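Local coordinates for protein metallo-beta-lactamase (PDB 5AXR) that probably hydrolyses the beta-lactam ring of antibiotics, as a zinc-dependent class B3 metallo-beta-lactamase, at residues I38-T43 and L69-H74. Numbering follows the deposited sequence.
With ZN (zinc ion), chain B; NA (sodium ion), chain E; COM (1-thioethanesulfonic acid), chain J.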
ATOM      1  N   ILE A  38       4.195 -10.195  -7.863  1.00 11.31           N
ATOM      2  CA  ILE A  38       3.246  -9.093  -7.729  1.00 10.50           C
ATOM      3  C   ILE A  38       3.937  -8.018  -6.944  1.00 11.01           C
ATOM      4  O   ILE A  38       4.583  -8.303  -5.907  1.00 10.92           O
ATOM      5  CB  ILE A  38       1.972  -9.558  -6.995  1.00 11.00           C
ATOM      6  CG1 ILE A  38       1.215 -10.571  -7.868  1.00 10.66           C
ATOM      7  CG2 ILE A  38       1.096  -8.373  -6.621  1.00 10.88           C
ATOM      8  CD1 ILE A  38       0.098 -11.333  -7.168  1.00 10.16           C
ATOM      9  N   LEU A  39       3.939  -6.812  -7.500  1.00 10.31           N
ATOM     10  CA  LEU A  39       4.397  -5.647  -6.769  1.00 11.25           C
ATOM     11  C   LEU A  39       3.214  -4.854  -6.252  1.00 11.60           C
ATOM     12  O   LEU A  39       2.283  -4.526  -6.997  1.00 12.44           O
ATOM     13  CB  LEU A  39       5.243  -4.762  -7.670  1.00 12.83           C
ATOM     14  CG  LEU A  39       5.749  -3.448  -7.078  1.00 11.90           C
ATOM     15  CD1 LEU A  39       6.793  -3.674  -6.006  1.00 12.67           C
ATOM     16  CD2 LEU A  39       6.290  -2.585  -8.198  1.00 12.78           C
ATOM     17  N   VAL A  40       3.310  -4.456  -4.995  1.00 12.07           N
ATOM     18  CA  VAL A  40       2.314  -3.588  -4.386  1.00 12.70           C
ATOM     19  C   VAL A  40       2.909  -2.196  -4.196  1.00 12.79           C
ATOM     20  O   VAL A  40       3.869  -2.031  -3.441  1.00 11.56           O
ATOM     21  CB  VAL A  40       1.845  -4.147  -3.016  1.00 11.90           C
ATOM     22  CG1 VAL A  40       0.680  -3.335  -2.493  1.00 12.86           C
ATOM     23  CG2 VAL A  40       1.417  -5.593  -3.163  1.00 11.92           C
ATOM     24  N   ASP A  41       2.328  -1.228  -4.907  1.00 14.20           N
ATOM     25  CA  ASP A  41       2.681   0.195  -4.870  1.00 14.47           C
ATOM     26  C   ASP A  41       3.985   0.544  -5.579  1.00 18.22           C
ATOM     27  O   ASP A  41       4.808  -0.326  -5.859  1.00 18.59           O
ATOM     28  CB  ASP A  41       2.610   0.783  -3.453  1.00 15.03           C
ATOM     29  CG  ASP A  41       1.161   1.082  -3.020  1.00 15.95           C
ATOM     30  OD1 ASP A  41       0.289   1.182  -3.918  1.00 14.84           O
ATOM     31  OD2 ASP A  41       0.911   1.289  -1.806  1.00 15.28           O
ATOM     32  N   GLY A  42       4.105   1.801  -5.990  1.00 15.89           N
ATOM     33  CA  GLY A  42       5.267   2.228  -6.776  1.00 17.79           C
ATOM     34  C   GLY A  42       6.122   3.312  -6.151  1.00 16.13           C
ATOM     35  O   GLY A  42       7.155   3.675  -6.717  1.00 20.36           O
ATOM     36  N   THR A  43       5.735   3.748  -4.946  1.00 15.21           N
ATOM     37  CA  THR A  43       6.269   4.936  -4.274  1.00 15.01           C
ATOM     38  C   THR A  43       6.133   6.198  -5.166  1.00 16.73           C
ATOM     39  O   THR A  43       5.133   6.354  -5.867  1.00 19.06           O
ATOM     40  CB  THR A  43       7.712   4.733  -3.689  1.00 15.06           C
ATOM     41  OG1 THR A  43       8.717   4.923  -4.691  1.00 16.97           O
ATOM     42  CG2 THR A  43       7.885   3.364  -3.084  1.00 14.95           C
ATOM     43  N   LEU A  69      -0.139  -3.792  -7.822  1.00 13.23           N
ATOM     44  CA  LEU A  69      -1.342  -3.440  -7.079  1.00 15.31           C
ATOM     45  C   LEU A  69      -1.202  -2.071  -6.441  1.00 16.27           C
ATOM     46  O   LEU A  69      -0.168  -1.759  -5.849  1.00 17.48           O
ATOM     47  CB  LEU A  69      -1.636  -4.482  -6.020  1.00 15.31           C
ATOM     48  CG  LEU A  69      -1.619  -5.934  -6.491  1.00 16.88           C
ATOM     49  CD1 LEU A  69      -1.936  -6.834  -5.307  1.00 18.58           C
ATOM     50  CD2 LEU A  69      -2.597  -6.199  -7.620  1.00 18.33           C
ATOM     51  N   SER A  70      -2.254  -1.263  -6.526  1.00 16.44           N
ATOM     52  CA  SER A  70      -2.240   0.076  -5.930  1.00 16.21           C
ATOM     53  C   SER A  70      -3.122   0.121  -4.688  1.00 16.80           C
ATOM     54  O   SER A  70      -4.256  -0.344  -4.724  1.00 21.65           O
ATOM     55  CB  SER A  70      -2.750   1.094  -6.945  1.00 16.95           C
ATOM     56  OG  SER A  70      -2.837   2.397  -6.391  1.00 16.79           O
ATOM     57  N   THR A  71      -2.591   0.641  -3.584  1.00 15.85           N
ATOM     58  CA  THR A  71      -3.390   0.877  -2.385  1.00 16.30           C
ATOM     59  C   THR A  71      -4.314   2.085  -2.616  1.00 19.84           C
ATOM     60  O   THR A  71      -5.539   1.946  -2.728  1.00 16.79           O
ATOM     61  CB  THR A  71      -2.501   1.121  -1.141  1.00 14.93           C
ATOM     62  OG1 THR A  71      -1.481   2.117  -1.400  1.00 14.04           O
ATOM     63  CG2 THR A  71      -1.833  -0.207  -0.707  1.00 14.76           C
ATOM     64  N   HIS A  72      -3.697   3.236  -2.858  1.00 18.69           N
ATOM     65  CA  HIS A  72      -4.435   4.404  -3.299  1.00 17.99           C
ATOM     66  C   HIS A  72      -3.588   5.331  -4.154  1.00 19.69           C
ATOM     67  O   HIS A  72      -2.330   5.315  -4.137  1.00 15.10           O
ATOM     68  CB  HIS A  72      -5.061   5.149  -2.101  1.00 16.17           C
ATOM     69  CG  HIS A  72      -4.071   5.877  -1.240  1.00 15.91           C
ATOM     70  ND1 HIS A  72      -3.323   5.253  -0.265  1.00 15.03           N
ATOM     71  CD2 HIS A  72      -3.680   7.175  -1.235  1.00 16.21           C
ATOM     72  CE1 HIS A  72      -2.549   6.142   0.332  1.00 15.52           C
ATOM     73  NE2 HIS A  72      -2.736   7.313  -0.244  1.00 13.77           N
ATOM     74  N   SER A  73      -4.296   6.230  -4.820  1.00 19.57           N
ATOM     75  CA  SER A  73      -3.730   6.980  -5.917  1.00 21.47           C
ATOM     76  C   SER A  73      -3.253   8.361  -5.493  1.00 22.16           C
ATOM     77  O   SER A  73      -3.679   9.358  -6.072  1.00 30.71           O
ATOM     78  CB  SER A  73      -4.790   7.115  -7.023  1.00 24.64           C
ATOM     79  OG  SER A  73      -6.006   7.652  -6.514  1.00 24.10           O
ATOM     80  N   HIS A  74      -2.457   8.437  -4.435  1.00 18.46           N
ATOM     81  CA  HIS A  74      -1.714   9.653  -4.148  1.00 18.37           C
ATOM     82  C   HIS A  74      -0.304   9.471  -4.656  1.00 19.69           C
ATOM     83  O   HIS A  74       0.182   8.341  -4.740  1.00 16.62           O
ATOM     84  CB  HIS A  74      -1.672   9.950  -2.651  1.00 17.95           C
ATOM     85  CG  HIS A  74      -2.957  10.470  -2.108  1.00 17.67           C
ATOM     86  ND1 HIS A  74      -3.326  10.292  -0.798  1.00 19.84           N
ATOM     87  CD2 HIS A  74      -4.019  11.033  -2.722  1.00 18.61           C
ATOM     88  CE1 HIS A  74      -4.495  10.865  -0.592  1.00 21.52           C
ATOM     89  NE2 HIS A  74      -4.971  11.255  -1.759  1.00 21.54           N
TER
HETATM   90 ZN    ZN B 301      -2.505   9.164   0.702  1.00 17.86          ZN
HETATM   91 NA    NA E 304      -6.667   1.042  -5.093  1.00 26.72          NA
HETATM   92  C1  COM J 309      -0.350  11.331   1.339  1.00 34.15           C
HETATM   93  C2  COM J 309       0.895  11.806   2.104  1.00 39.78           C
HETATM   94  S1  COM J 309      -0.952   9.707   1.884  1.00 27.35           S
HETATM   95  S2  COM J 309       0.582  12.297   3.673  1.00 39.64           S
HETATM   96  O1S COM J 309      -0.886  13.024   3.718  1.00 36.68           O
HETATM   97  O2S COM J 309       1.597  13.217   4.082  1.00 37.55           O
HETATM   98  O3S COM J 309       0.578  11.150   4.556  1.00 37.25           O
HETATM   99  O   HOH W   1      -0.689   3.304  -5.211  1.00 16.42           O
HETATM  100  O   HOH W   2      -5.503   3.233  -6.176  1.00 19.34           O
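The carboxylate of Asp-41 is the flat group that crosses from 38-43 to 69-74, and Thr-71 meets both of its oxygens. Asp-41 OD2 takes the hydroxyl OG1 of Thr-71 on its syn lone pair at 2.6 Å, while Asp-41 OD1 receives the backbone N of Thr-71 at 2.9 Å, also on the syn side but 25° out of plane. Chi1 of 50° turns Thr-71 OG1 back over its own backbone, toward OD2, while the amide reaches OD1; the two bonds fix the carboxylate's rotation. A water adds a third, donating to Asp-41 OD1 and His-72 O and accepting from Ser-70 OG. The His-72 ring meets His-150 edge-to-face and has sulfur S1 of 1-thioethanesulfonic acid at its edge, near its plane; zinc is held by His-72 NE2 at 2.1 Å, His-74 ND1, S1 and His-150. Asp-174 OD1 and Asp-111 OD1 hydrogen-bond His-72 ND1 and His-74 NE2, a second shell that probably orients the rings. Ser-70 O and Thr-71 O bind sodium with a water and Gly-153 O. Earlier in both segments, Leu-69 N donates to Leu-39 O and Asp-41 N to Leu-69 O, both 2.7 Å, and Ile-38 CG2 packs on Leu-69 CD1. The contact joins parallel strands 37-40 and 65-69 where the HxHxDH motif (His-72, His-74, Asp-76, His-77) enters helix 75-78; Trp-157 and Phe-172 of the second sheet cover Val-40 and Thr-71, in the superfamily's αβ/βα sandwich.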